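Iron-binding protein (Staphylococcus epidermidis, PDB 4M7O) probably binds an iron-containing solute, such as a chelate, outside the cell membrane and delivers it for uptake. Local coordinates at residues Ile83-Ser88 and Lys95-Leu100; Glu118-Phe123 and Pro262-Gly267; Asp148-Ser153 and Glu187-Lys192; Asn193-Val198 and Lys206-Lys211. All coordinates share one frame; numbering follows the deposited sequence.

In the fold
The chain folds into two lobes joined by helix 133-152, an organisation consistent with the class III periplasmic binding proteins. Contact 1 packs helix 94-102 on the parallel five-stranded sheet of the first lobe, within one beta-alpha-beta unit. Contact 2 closes a long loop, bringing helix 116-129 to the start of the C-terminal helix 264-275; contacts 3 and 4 come in series inside this loop. Contact 3 sets helix 133-152 against helix 181-188, its centre about 15 Å from that of contact 2, which it touches. Contact 4, centred about 37 Å from contact 1, belongs to the second lobe. Contacts 2 and 3 thus lie along the helices joining the lobes, between which such proteins typically bind their ligand.

Contact 1: residues Ile83-Ser88 and Lys95-Leu100; sequences ILAHES and KVLKSL
Ile83 lays its CD1 methyl into the angle between two leucines of helix 94-102, 3.8 Å from Leu100 CG and 3.9 Å from Leu97 CD2. The two partners are met differently: the Ile83 side chain runs obliquely past Leu97 but stands at about a right angle to Leu100. Both branches of the isoleucine are used against Leu97, because CG2 also comes to 4.0 Å from Leu97 CD2. With chi1 at -59°, CG1 lies beside the backbone N and opposite the carbonyl carbon, and the extended chi2 then carries CD1 out to the helix. Two residues further along the strand, on the same face, Ala85 offers its CB to the other methyl of Leu97, CD1, at 4.1 Å. Leu97 thus spans two strand positions with its forked end, and the small alanine lets the long leucine reach down to the sheet.

Strand 82-86 and helix 94-102 belong to one beta-alpha-beta unit completed by strand 106-110, and their short segments run nearly antiparallel, at an angle of 154°, with axes that come within 11.2 Å at their closest. Strand 106-110 adds Tyr109 against both Ala85 and Leu97, while Ile76 of helix 72-77 meets Leu100. On the other face of the sheet, Leu84 packs on helix 116-129 through Ile126 and Leu129. Isoleucine, leucine and alanine suit this buried layer: no hydrogen bond links the two segments, so what holds helix to strand here is dispersion and the exclusion of water.

Contact 2: residues Glu118-Phe123 and Pro262-Gly267; sequences ETYDTF and PRIDEG
Helix 264-275, the last of the chain, begins against the flank of helix 116-129, so this buried contact fastens the C-terminal helix to the first lobe. Ile264, in the first turn of that helix, supplies a methyl that two partners share: its CD1 lies 4.0 Å from Tyr120 CE1 and 4.2 Å from Thr119 CG2. Threonine and isoleucine reach toward each other tip to tip, whereas the tyrosine ring crosses the isoleucine obliquely. Thr119 can present a methyl here because its chi1 of -61° places CG2 opposite the backbone N, leaving OG1 to hydrogen-bond to Ser115 O one turn earlier. The residue therefore serves an apolar neighbour with one branch and its own helix with the other.

One turn beyond Thr119, Phe123 extends its CZ to Pro262, two residues before the helix, 3.7 Å from Pro262 N and 3.9 Å from Pro262 CA. Proline suits this place ahead of the helix, since its ring nitrogen has no hydrogen to satisfy and can lie beside an aromatic carbon. Ile35 of helix 30-38 also packs on Phe123, and Phe181 of helix 181-188 reaches both Thr119 and Ile264, so the contact lies where several helices converge. Arg263, at the N-cap position, turns away from helix 116-129 and forms a salt bridge with Glu34.

The carbonyl of Thr119 accepts two bonds, from Phe123 N and from Thr122 OG1. The hydroxyl bond is 2.8 Å between Thr122 OG1 and Thr119 O, lying in the carbonyl plane on a lone pair.

Contact 3: residues Asp148-Ser153 and Glu187-Lys192; sequences DKIINS and EKLDAK
A chi1 of -66° sets Ile151 CG1 beside the backbone N and leaves CG2 opposite it, so that CG1 and CG2 both lie by the backbone oxygen of Lys188, while the extended chi2 carries CD1 to its CB and CG. Across from it the Lys188 chain bends at chi2, 48°, and its aliphatic part runs alongside the isoleucine, both pointing the same way. Ile151 CD1 is 3.8 Å from Lys188 CG and 4.0 Å from its CB, while Ile151 CG2 rests 3.6 Å from Lys188 O. Lysine suits this partly exposed edge: its methylenes cover the isoleucine, and its NZ is carried off to a salt bridge with Asp184. A second, looser touch joins Ile150 CG2 to Leu189 CD2 at 4.4 Å.

Helix 181-188 closes with a Schellman motif, in which Asp190 adopts positive phi, Ala191 N bonds to Leu186 O and Asp190 N to Glu187 O. In segment 148-153, Asp148 O accepts both Asn152 N and Asn152 ND2, each at 2.8 Å, from opposite faces of its carbonyl plane. ND2 stands 38° out of that plane, off the lone-pair direction; with the backbone N it gives this one oxygen two donors from the same residue.

Helix 264-275 covers the apolar side of the contact: its Leu268 packs on both Ile150 and Leu189, and Arg272 hydrogen-bonds to Ser153 O. After the Schellman turn at Asp190, the chain passes Ala191 and enters strand 192-193 at Lys192, whose backbone pairs with Gln161 and Val163 in the second lobe's mixed sheet.

Contact 4: residues Asn193-Val198 and Lys206-Lys211; sequences NSFDDV and KESIIK
Phe195 meets the helix 206-212 with the edge of its ring. Its CE1 stands 3.9 Å from Ser208 OG, which lies in the ring plane, and CZ is 4.2 Å from Ile209 CA and 4.3 Å from Ile209 CG1. The serine hydroxyl thus faces ring C-H groups, an orientation that would at most be weakly favourable at this distance, and no hydrogen bond crosses the contact. Ser208 chi1, -160°, turns OG opposite its backbone N and toward the phenylalanine, and a residue this small lets the ring come close to the helix.

The next shell fixes the loop that carries the ring. Asn193 OD1 accepts Phe195 N at 2.8 Å, an Asx turn, with the donor 38° above the carbonyl plane; Asn193 ND2 is held in turn by Ala176 O and Asn183 OD1. Further out, Arg212, in the same helix 206-212, grips the loop with a salt bridge to Asp197 and a hydrogen bond to Ser194 O, and Val204 packs on Phe195.

An Asx turn followed by a type I beta turn from Phe195 to Val198 thus places an aromatic edge on helix 206-212, which packs through Ile209 on Phe164 of strand 162-168, in the mixed sheet of the second lobe.

Contact 1: residues Ile83-Ser88 and Lys95-Leu100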
loop_
_atom_site.group_PDB
_atom_site.type_symbol
_atom_site.label_atom_id
_atom_site.label_comp_id
_atom_site.label_asym_id
_atom_site.label_seq_id
_atom_site.Cartn_x
_atom_site.Cartn_y
_atom_site.Cartn_z
ATOM N N ILE A 83 -20.152 -0.762 6.850
ATOM C CA ILE A 83 -19.376 -1.117 5.667
ATOM C C ILE A 83 -18.123 -0.267 5.656
ATOM O O ILE A 83 -18.179 0.958 5.472
ATOM C CB ILE A 83 -20.130 -0.871 4.363
ATOM C CG1 ILE A 83 -21.423 -1.686 4.331
ATOM C CG2 ILE A 83 -19.237 -1.208 3.162
ATOM C CD1 ILE A 83 -22.328 -1.302 3.184
ATOM N N LEU A 84 -16.988 -0.926 5.838
ATOM C CA LEU A 84 -15.740 -0.223 6.010
ATOM C C LEU A 84 -14.983 -0.269 4.688
ATOM O O LEU A 84 -14.348 -1.285 4.348
ATOM C CB LEU A 84 -14.941 -0.876 7.140
ATOM C CG LEU A 84 -13.693 -0.117 7.582
ATOM C CD1 LEU A 84 -14.066 1.276 8.029
ATOM C CD2 LEU A 84 -12.969 -0.879 8.694
ATOM N N ALA A 85 -15.045 0.834 3.948
ATOM C CA ALA A 85 -14.421 0.909 2.630
ATOM C C ALA A 85 -13.199 1.820 2.672
ATOM O O ALA A 85 -12.758 2.231 3.743
ATOM C CB ALA A 85 -15.418 1.400 1.580
ATOM N N HIS A 86 -12.676 2.155 1.499
ATOM C CA HIS A 86 -11.427 2.902 1.397
ATOM C C HIS A 86 -11.627 4.121 0.515
ATOM O O HIS A 86 -12.426 4.073 -0.427
ATOM C CB HIS A 86 -10.380 1.992 0.776
ATOM C CG HIS A 86 -8.971 2.398 1.054
ATOM N ND1 HIS A 86 -8.152 2.948 0.092
ATOM C CD2 HIS A 86 -8.217 2.308 2.181
ATOM C CE1 HIS A 86 -6.961 3.188 0.612
ATOM N NE2 HIS A 86 -6.977 2.807 1.880
ATOM N N GLU A 87 -10.908 5.208 0.805
ATOM C CA GLU A 87 -10.994 6.424 -0.005
ATOM C C GLU A 87 -10.757 6.124 -1.482
ATOM O O GLU A 87 -11.399 6.712 -2.338
ATOM C CB GLU A 87 -10.003 7.490 0.491
ATOM C CG GLU A 87 -10.166 8.849 -0.172
ATOM C CD GLU A 87 -9.073 9.838 0.215
ATOM O OE1 GLU A 87 -8.229 9.507 1.083
ATOM O OE2 GLU A 87 -9.057 10.949 -0.356
ATOM N N SER A 88 -9.869 5.180 -1.783
ATOM C CA SER A 88 -9.561 4.859 -3.184
ATOM C C SER A 88 -10.758 4.299 -3.962
ATOM O O SER A 88 -10.708 4.203 -5.192
ATOM C CB SER A 88 -8.379 3.884 -3.277
ATOM O OG SER A 88 -8.669 2.664 -2.611
ATOM N N LYS A 95 -20.733 4.527 -6.031
ATOM C CA LYS A 95 -21.951 4.513 -6.827
ATOM C C LYS A 95 -22.996 3.592 -6.217
ATOM O O LYS A 95 -24.194 3.872 -6.268
ATOM C CB LYS A 95 -21.641 4.031 -8.249
ATOM C CG LYS A 95 -20.588 4.835 -9.012
ATOM C CD LYS A 95 -20.257 4.147 -10.338
ATOM C CE LYS A 95 -19.144 4.849 -11.097
ATOM N NZ LYS A 95 -19.536 6.190 -11.618
ATOM N N VAL A 96 -22.532 2.481 -5.653
ATOM C CA VAL A 96 -23.424 1.480 -5.082
ATOM C C VAL A 96 -23.643 1.715 -3.585
ATOM O O VAL A 96 -24.761 1.603 -3.092
ATOM C CB VAL A 96 -22.878 0.051 -5.330
ATOM C CG1 VAL A 96 -23.784 -1.005 -4.698
ATOM C CG2 VAL A 96 -22.696 -0.200 -6.835
ATOM N N LEU A 97 -22.576 2.056 -2.867
ATOM C CA LEU A 97 -22.673 2.243 -1.421
ATOM C C LEU A 97 -23.607 3.383 -1.020
ATOM O O LEU A 97 -24.163 3.355 0.068
ATOM C CB LEU A 97 -21.289 2.439 -0.792
ATOM C CG LEU A 97 -20.353 1.238 -0.944
ATOM C CD1 LEU A 97 -18.952 1.566 -0.437
ATOM C CD2 LEU A 97 -20.911 -0.002 -0.234
ATOM N N LYS A 98 -23.768 4.384 -1.887
ATOM C CA LYS A 98 -24.672 5.497 -1.613
ATOM C C LYS A 98 -26.074 4.993 -1.295
ATOM O O LYS A 98 -26.764 5.558 -0.450
ATOM C CB LYS A 98 -24.724 6.471 -2.795
ATOM C CG LYS A 98 -23.535 7.411 -2.875
ATOM N N SER A 99 -26.481 3.924 -1.972
ATOM C CA SER A 99 -27.757 3.275 -1.696
ATOM C C SER A 99 -27.813 2.705 -0.280
ATOM O O SER A 99 -28.785 2.918 0.433
ATOM C CB SER A 99 -28.019 2.165 -2.713
ATOM O OG SER A 99 -28.235 2.707 -4.002
ATOM N N LEU A 100 -26.767 1.990 0.123
ATOM C CA LEU A 100 -26.723 1.394 1.457
ATOM C C LEU A 100 -26.822 2.465 2.542
ATOM O O LEU A 100 -27.617 2.345 3.480
ATOM C CB LEU A 100 -25.460 0.548 1.631
ATOM C CG LEU A 100 -25.532 -0.923 1.196
ATOM C CD1 LEU A 100 -26.384 -1.733 2.168
ATOM C CD2 LEU A 100 -26.064 -1.079 -0.230
#

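Contact 2: residues Glu118-Phe123 and Pro262-Gly267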
loop_
_atom_site.group_PDB
_atom_site.type_symbol
_atom_site.label_atom_id
_atom_site.label_comp_id
_atom_site.label_asym_id
_atom_site.label_seq_id
_atom_site.Cartn_x
_atom_site.Cartn_y
_atom_site.Cartn_z
ATOM N N GLU A 118 0.598 8.076 8.338
ATOM C CA GLU A 118 -0.796 8.175 7.950
ATOM C C GLU A 118 -1.450 6.813 8.105
ATOM O O GLU A 118 -2.640 6.714 8.374
ATOM C CB GLU A 118 -0.922 8.687 6.513
ATOM C CG GLU A 118 -0.779 10.202 6.376
ATOM C CD GLU A 118 -0.651 10.652 4.931
ATOM O OE1 GLU A 118 0.071 11.643 4.678
ATOM O OE2 GLU A 118 -1.270 10.015 4.048
ATOM N N THR A 119 -0.657 5.759 7.935
ATOM C CA THR A 119 -1.146 4.408 8.155
ATOM C C THR A 119 -1.535 4.244 9.624
ATOM O O THR A 119 -2.612 3.721 9.931
ATOM C CB THR A 119 -0.089 3.367 7.768
ATOM O OG1 THR A 119 0.214 3.500 6.374
ATOM C CG2 THR A 119 -0.591 1.951 8.050
ATOM N N TYR A 120 -0.665 4.703 10.522
ATOM C CA TYR A 120 -0.945 4.686 11.950
ATOM C C TYR A 120 -2.209 5.477 12.211
ATOM O O TYR A 120 -3.035 5.069 13.033
ATOM C CB TYR A 120 0.211 5.302 12.749
ATOM C CG TYR A 120 1.531 4.569 12.640
ATOM C CD1 TYR A 120 1.590 3.216 12.311
ATOM C CD2 TYR A 120 2.725 5.232 12.880
ATOM C CE1 TYR A 120 2.822 2.549 12.216
ATOM C CE2 TYR A 120 3.949 4.584 12.787
ATOM C CZ TYR A 120 3.994 3.248 12.461
ATOM O OH TYR A 120 5.224 2.636 12.381
ATOM N N ASP A 121 -2.364 6.603 11.512
ATOM C CA ASP A 121 -3.588 7.395 11.628
ATOM C C ASP A 121 -4.823 6.543 11.393
ATOM O O ASP A 121 -5.770 6.620 12.165
ATOM C CB ASP A 121 -3.609 8.574 10.655
ATOM C CG ASP A 121 -2.739 9.723 11.112
ATOM O OD1 ASP A 121 -2.274 9.707 12.277
ATOM O OD2 ASP A 121 -2.531 10.653 10.304
ATOM N N THR A 122 -4.829 5.729 10.342
ATOM C CA THR A 122 -6.036 4.944 10.063
ATOM C C THR A 122 -6.269 3.868 11.115
ATOM O O THR A 122 -7.416 3.480 11.360
ATOM C CB THR A 122 -6.036 4.297 8.667
ATOM O OG1 THR A 122 -5.081 3.233 8.639
ATOM C CG2 THR A 122 -5.723 5.332 7.582
ATOM N N PHE A 123 -5.195 3.379 11.731
ATOM C CA PHE A 123 -5.353 2.397 12.802
ATOM C C PHE A 123 -6.197 3.034 13.888
ATOM O O PHE A 123 -7.184 2.459 14.328
ATOM C CB PHE A 123 -4.011 1.967 13.397
ATOM C CG PHE A 123 -3.135 1.182 12.453
ATOM C CD1 PHE A 123 -3.564 0.868 11.168
ATOM C CD2 PHE A 123 -1.874 0.752 12.855
ATOM C CE1 PHE A 123 -2.749 0.150 10.296
ATOM C CE2 PHE A 123 -1.056 0.028 11.987
ATOM C CZ PHE A 123 -1.497 -0.273 10.705
ATOM N N PRO A 262 -1.243 -3.592 9.005
ATOM C CA PRO A 262 -0.356 -3.918 10.121
ATOM C C PRO A 262 0.953 -4.575 9.690
ATOM O O PRO A 262 1.854 -4.671 10.520
ATOM C CB PRO A 262 -1.183 -4.918 10.935
ATOM C CG PRO A 262 -2.612 -4.601 10.565
ATOM C CD PRO A 262 -2.531 -4.293 9.112
ATOM N N ARG A 263 1.065 -5.021 8.440
ATOM C CA ARG A 263 2.301 -5.674 8.000
ATOM C C ARG A 263 3.208 -4.777 7.140
ATOM O O ARG A 263 4.039 -5.279 6.382
ATOM C CB ARG A 263 1.986 -7.009 7.297
ATOM C CG ARG A 263 1.245 -8.037 8.182
ATOM C CD ARG A 263 0.881 -9.305 7.404
ATOM N NE ARG A 263 -0.057 -9.028 6.312
ATOM C CZ ARG A 263 0.029 -9.550 5.090
ATOM N NH1 ARG A 263 1.004 -10.396 4.791
ATOM N NH2 ARG A 263 -0.868 -9.230 4.167
ATOM N N ILE A 264 3.078 -3.457 7.283
ATOM C CA ILE A 264 3.938 -2.526 6.546
ATOM C C ILE A 264 5.423 -2.724 6.791
ATOM O O ILE A 264 6.244 -2.335 5.956
ATOM C CB ILE A 264 3.680 -1.047 6.885
ATOM C CG1 ILE A 264 3.316 -0.892 8.355
ATOM C CG2 ILE A 264 2.635 -0.444 5.969
ATOM C CD1 ILE A 264 3.284 0.542 8.807
ATOM N N ASP A 265 5.783 -3.273 7.951
ATOM C CA ASP A 265 7.196 -3.486 8.247
ATOM C C ASP A 265 7.792 -4.484 7.254
ATOM O O ASP A 265 8.951 -4.360 6.850
ATOM C CB ASP A 265 7.396 -3.973 9.685
ATOM C CG ASP A 265 6.836 -5.368 9.912
ATOM O OD1 ASP A 265 5.604 -5.522 9.845
ATOM O OD2 ASP A 265 7.624 -6.308 10.162
ATOM N N GLU A 266 6.991 -5.460 6.844
ATOM C CA GLU A 266 7.451 -6.447 5.883
ATOM C C GLU A 266 7.701 -5.782 4.526
ATOM O O GLU A 266 8.722 -6.034 3.883
ATOM C CB GLU A 266 6.458 -7.609 5.807
ATOM C CG GLU A 266 6.221 -8.254 7.178
ATOM C CD GLU A 266 5.096 -9.283 7.190
ATOM O OE1 GLU A 266 4.526 -9.562 6.108
ATOM O OE2 GLU A 266 4.781 -9.811 8.287
ATOM N N GLY A 267 6.794 -4.906 4.109
ATOM C CA GLY A 267 6.986 -4.147 2.885
ATOM C C GLY A 267 8.222 -3.270 2.953
ATOM O O GLY A 267 9.025 -3.245 2.016
#

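Contact 3: residues Asp148-Ser153 and Glu187-Lys192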
loop_
_atom_site.group_PDB
_atom_site.type_symbol
_atom_site.label_atom_id
_atom_site.label_comp_id
_atom_site.label_asym_id
_atom_site.label_seq_id
_atom_site.Cartn_x
_atom_site.Cartn_y
_atom_site.Cartn_z
ATOM N N ASP A 148 10.503 0.318 13.308
ATOM C CA ASP A 148 11.741 0.866 13.865
ATOM C C ASP A 148 12.881 -0.140 13.829
ATOM O O ASP A 148 14.047 0.234 13.707
ATOM C CB ASP A 148 11.525 1.353 15.303
ATOM C CG ASP A 148 10.536 2.504 15.387
ATOM O OD1 ASP A 148 10.131 3.030 14.322
ATOM O OD2 ASP A 148 10.168 2.887 16.521
ATOM N N LYS A 149 12.539 -1.419 13.942
ATOM C CA LYS A 149 13.525 -2.483 13.815
ATOM C C LYS A 149 14.141 -2.509 12.409
ATOM O O LYS A 149 15.355 -2.605 12.271
ATOM C CB LYS A 149 12.877 -3.823 14.147
ATOM C CG LYS A 149 13.837 -4.975 14.318
ATOM C CD LYS A 149 13.126 -6.174 14.931
ATOM N N ILE A 150 13.310 -2.412 11.369
ATOM C CA ILE A 150 13.816 -2.361 9.990
ATOM C C ILE A 150 14.647 -1.091 9.726
ATOM O O ILE A 150 15.743 -1.159 9.152
ATOM C CB ILE A 150 12.674 -2.446 8.935
ATOM C CG1 ILE A 150 11.799 -3.681 9.159
ATOM C CG2 ILE A 150 13.244 -2.449 7.516
ATOM C CD1 ILE A 150 12.560 -4.984 9.292
ATOM N N ILE A 151 14.114 0.060 10.136
ATOM C CA ILE A 151 14.836 1.326 10.044
ATOM C C ILE A 151 16.188 1.218 10.726
ATOM O O ILE A 151 17.202 1.664 10.187
ATOM C CB ILE A 151 14.034 2.482 10.681
ATOM C CG1 ILE A 151 12.750 2.742 9.885
ATOM C CG2 ILE A 151 14.882 3.743 10.777
ATOM C CD1 ILE A 151 11.878 3.829 10.472
ATOM N N ASN A 152 16.213 0.616 11.908
ATOM C CA ASN A 152 17.473 0.451 12.628
ATOM C C ASN A 152 18.412 -0.602 12.039
ATOM O O ASN A 152 19.574 -0.665 12.403
ATOM C CB ASN A 152 17.228 0.179 14.115
ATOM C CG ASN A 152 17.055 1.452 14.911
ATOM O OD1 ASN A 152 18.037 2.098 15.278
ATOM N ND2 ASN A 152 15.811 1.824 15.180
ATOM N N SER A 153 17.916 -1.417 11.119
ATOM C CA SER A 153 18.755 -2.435 10.501
ATOM C C SER A 153 19.542 -1.864 9.328
ATOM O O SER A 153 20.332 -2.571 8.710
ATOM C CB SER A 153 17.896 -3.590 10.003
ATOM O OG SER A 153 17.087 -3.161 8.923
ATOM N N GLU A 187 12.600 7.616 2.539
ATOM C CA GLU A 187 13.123 8.572 3.509
ATOM C C GLU A 187 13.366 7.909 4.858
ATOM O O GLU A 187 14.342 8.217 5.534
ATOM C CB GLU A 187 12.209 9.792 3.636
ATOM C CG GLU A 187 12.133 10.642 2.366
ATOM C CD GLU A 187 11.382 11.949 2.581
ATOM O OE1 GLU A 187 10.794 12.124 3.675
ATOM O OE2 GLU A 187 11.377 12.796 1.658
ATOM N N LYS A 188 12.498 6.977 5.231
ATOM C CA LYS A 188 12.676 6.230 6.477
ATOM C C LYS A 188 13.907 5.335 6.407
ATOM O O LYS A 188 14.562 5.080 7.417
ATOM C CB LYS A 188 11.428 5.393 6.794
ATOM C CG LYS A 188 10.464 6.052 7.763
ATOM C CD LYS A 188 10.193 7.491 7.363
ATOM C CE LYS A 188 9.318 8.202 8.379
ATOM N NZ LYS A 188 8.941 9.558 7.886
ATOM N N LEU A 189 14.231 4.879 5.203
ATOM C CA LEU A 189 15.373 3.997 5.006
ATOM C C LEU A 189 16.644 4.781 4.724
ATOM O O LEU A 189 17.670 4.200 4.373
ATOM C CB LEU A 189 15.082 2.999 3.884
ATOM C CG LEU A 189 13.981 2.001 4.262
ATOM C CD1 LEU A 189 13.690 1.038 3.117
ATOM C CD2 LEU A 189 14.371 1.255 5.521
ATOM N N ASP A 190 16.565 6.100 4.894
ATOM C CA ASP A 190 17.692 7.015 4.654
ATOM C C ASP A 190 18.283 6.871 3.243
ATOM O O ASP A 190 19.504 6.893 3.049
ATOM C CB ASP A 190 18.781 6.869 5.737
ATOM C CG ASP A 190 19.850 7.968 5.662
ATOM O OD1 ASP A 190 19.500 9.159 5.497
ATOM O OD2 ASP A 190 21.050 7.635 5.755
ATOM N N ALA A 191 17.402 6.723 2.260
ATOM C CA ALA A 191 17.803 6.751 0.858
ATOM C C ALA A 191 17.221 8.015 0.222
ATOM O O ALA A 191 16.307 8.634 0.781
ATOM C CB ALA A 191 17.307 5.507 0.137
ATOM N N LYS A 192 17.746 8.398 -0.938
ATOM C CA LYS A 192 17.265 9.586 -1.643
ATOM C C LYS A 192 16.397 9.191 -2.844
ATOM O O LYS A 192 16.693 8.217 -3.538
ATOM C CB LYS A 192 18.441 10.452 -2.094
ATOM C CG LYS A 192 18.077 11.895 -2.418
ATOM C CD LYS A 192 17.996 12.152 -3.918
#

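Contact 4: residues Asn193-Val198 and Lys206-Lys211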
loop_
_atom_site.group_PDB
_atom_site.type_symbol
_atom_site.label_atom_id
_atom_site.label_comp_id
_atom_site.label_asym_id
_atom_site.label_seq_id
_atom_site.Cartn_x
_atom_site.Cartn_y
_atom_site.Cartn_z
ATOM N N ASN A 193 15.317 9.933 -3.069
ATOM C CA ASN A 193 14.456 9.708 -4.226
ATOM C C ASN A 193 15.017 10.507 -5.395
ATOM O O ASN A 193 15.175 11.729 -5.284
ATOM C CB ASN A 193 13.034 10.165 -3.879
ATOM C CG ASN A 193 12.019 9.877 -4.981
ATOM O OD1 ASN A 193 12.357 9.809 -6.170
ATOM N ND2 ASN A 193 10.753 9.745 -4.588
ATOM N N SER A 194 15.339 9.836 -6.505
ATOM C CA SER A 194 15.883 10.534 -7.685
ATOM C C SER A 194 14.998 11.702 -8.116
ATOM O O SER A 194 15.475 12.663 -8.701
ATOM C CB SER A 194 16.016 9.584 -8.875
ATOM O OG SER A 194 17.095 8.698 -8.724
ATOM N N PHE A 195 13.710 11.599 -7.825
ATOM C CA PHE A 195 12.750 12.628 -8.203
ATOM C C PHE A 195 12.034 13.231 -7.003
ATOM O O PHE A 195 10.804 13.322 -6.979
ATOM C CB PHE A 195 11.759 12.066 -9.227
ATOM C CG PHE A 195 12.357 11.913 -10.598
ATOM C CD1 PHE A 195 12.332 12.964 -11.497
ATOM C CD2 PHE A 195 12.982 10.736 -10.972
ATOM C CE1 PHE A 195 12.895 12.838 -12.759
ATOM C CE2 PHE A 195 13.552 10.599 -12.230
ATOM C CZ PHE A 195 13.508 11.650 -13.127
ATOM N N ASP A 196 12.814 13.673 -6.019
ATOM C CA ASP A 196 12.253 14.316 -4.838
ATOM C C ASP A 196 11.760 15.720 -5.164
ATOM O O ASP A 196 11.089 16.351 -4.342
ATOM C CB ASP A 196 13.257 14.340 -3.675
ATOM C CG ASP A 196 14.556 15.060 -4.020
ATOM O OD1 ASP A 196 14.624 15.749 -5.062
ATOM O OD2 ASP A 196 15.520 14.949 -3.229
ATOM N N ASP A 197 12.085 16.191 -6.370
ATOM C CA ASP A 197 11.647 17.504 -6.841
ATOM C C ASP A 197 10.223 17.520 -7.409
ATOM O O ASP A 197 9.682 18.590 -7.683
ATOM C CB ASP A 197 12.634 18.082 -7.865
ATOM C CG ASP A 197 12.783 17.211 -9.111
ATOM O OD1 ASP A 197 12.704 15.971 -9.001
ATOM O OD2 ASP A 197 12.998 17.773 -10.206
ATOM N N VAL A 198 9.616 16.348 -7.587
ATOM C CA VAL A 198 8.230 16.285 -8.063
ATOM C C VAL A 198 7.297 15.737 -6.978
ATOM O O VAL A 198 7.757 15.151 -5.999
ATOM C CB VAL A 198 8.089 15.438 -9.347
ATOM C CG1 VAL A 198 9.115 15.874 -10.384
ATOM C CG2 VAL A 198 8.252 13.958 -9.037
ATOM N N LYS A 206 12.696 9.506 -20.756
ATOM C CA LYS A 206 13.867 8.657 -20.629
ATOM C C LYS A 206 15.088 9.542 -20.453
ATOM O O LYS A 206 15.983 9.210 -19.676
ATOM C CB LYS A 206 14.057 7.801 -21.878
ATOM C CG LYS A 206 13.185 6.561 -21.971
ATOM C CD LYS A 206 13.575 5.773 -23.227
ATOM C CE LYS A 206 12.470 5.763 -24.266
ATOM N NZ LYS A 206 11.397 4.785 -23.904
ATOM N N GLU A 207 15.127 10.660 -21.182
ATOM C CA GLU A 207 16.274 11.575 -21.117
ATOM C C GLU A 207 16.441 12.062 -19.690
ATOM O O GLU A 207 17.549 12.127 -19.174
ATOM C CB GLU A 207 16.084 12.786 -22.043
ATOM C CG GLU A 207 16.283 12.514 -23.523
ATOM N N SER A 208 15.312 12.389 -19.067
ATOM C CA SER A 208 15.267 12.903 -17.704
ATOM C C SER A 208 15.811 11.911 -16.671
ATOM O O SER A 208 16.579 12.289 -15.783
ATOM C CB SER A 208 13.825 13.286 -17.365
ATOM O OG SER A 208 13.770 14.190 -16.282
ATOM N N ILE A 209 15.402 10.647 -16.778
ATOM C CA ILE A 209 15.912 9.601 -15.894
ATOM C C ILE A 209 17.427 9.423 -16.080
ATOM O O ILE A 209 18.172 9.321 -15.100
ATOM C CB ILE A 209 15.195 8.254 -16.144
ATOM C CG1 ILE A 209 13.677 8.419 -15.993
ATOM C CG2 ILE A 209 15.686 7.192 -15.172
ATOM C CD1 ILE A 209 12.874 7.275 -16.602
ATOM N N ILE A 210 17.880 9.378 -17.334
ATOM C CA ILE A 210 19.304 9.188 -17.621
ATOM C C ILE A 210 20.124 10.303 -16.991
ATOM O O ILE A 210 21.167 10.050 -16.399
ATOM C CB ILE A 210 19.572 9.125 -19.142
ATOM C CG1 ILE A 210 19.112 7.776 -19.697
ATOM C CG2 ILE A 210 21.051 9.358 -19.466
ATOM C CD1 ILE A 210 18.913 7.772 -21.201
ATOM N N LYS A 211 19.636 11.534 -17.097
ATOM C CA LYS A 211 20.343 12.681 -16.532
ATOM C C LYS A 211 20.416 12.617 -15.004
ATOM O O LYS A 211 21.444 12.972 -14.425
ATOM C CB LYS A 211 19.688 13.983 -16.986
ATOM C CG LYS A 211 20.512 15.219 -16.732
ATOM C CD LYS A 211 19.767 16.441 -17.222
ATOM C CE LYS A 211 20.686 17.630 -17.370
ATOM N NZ LYS A 211 20.199 18.535 -18.452
#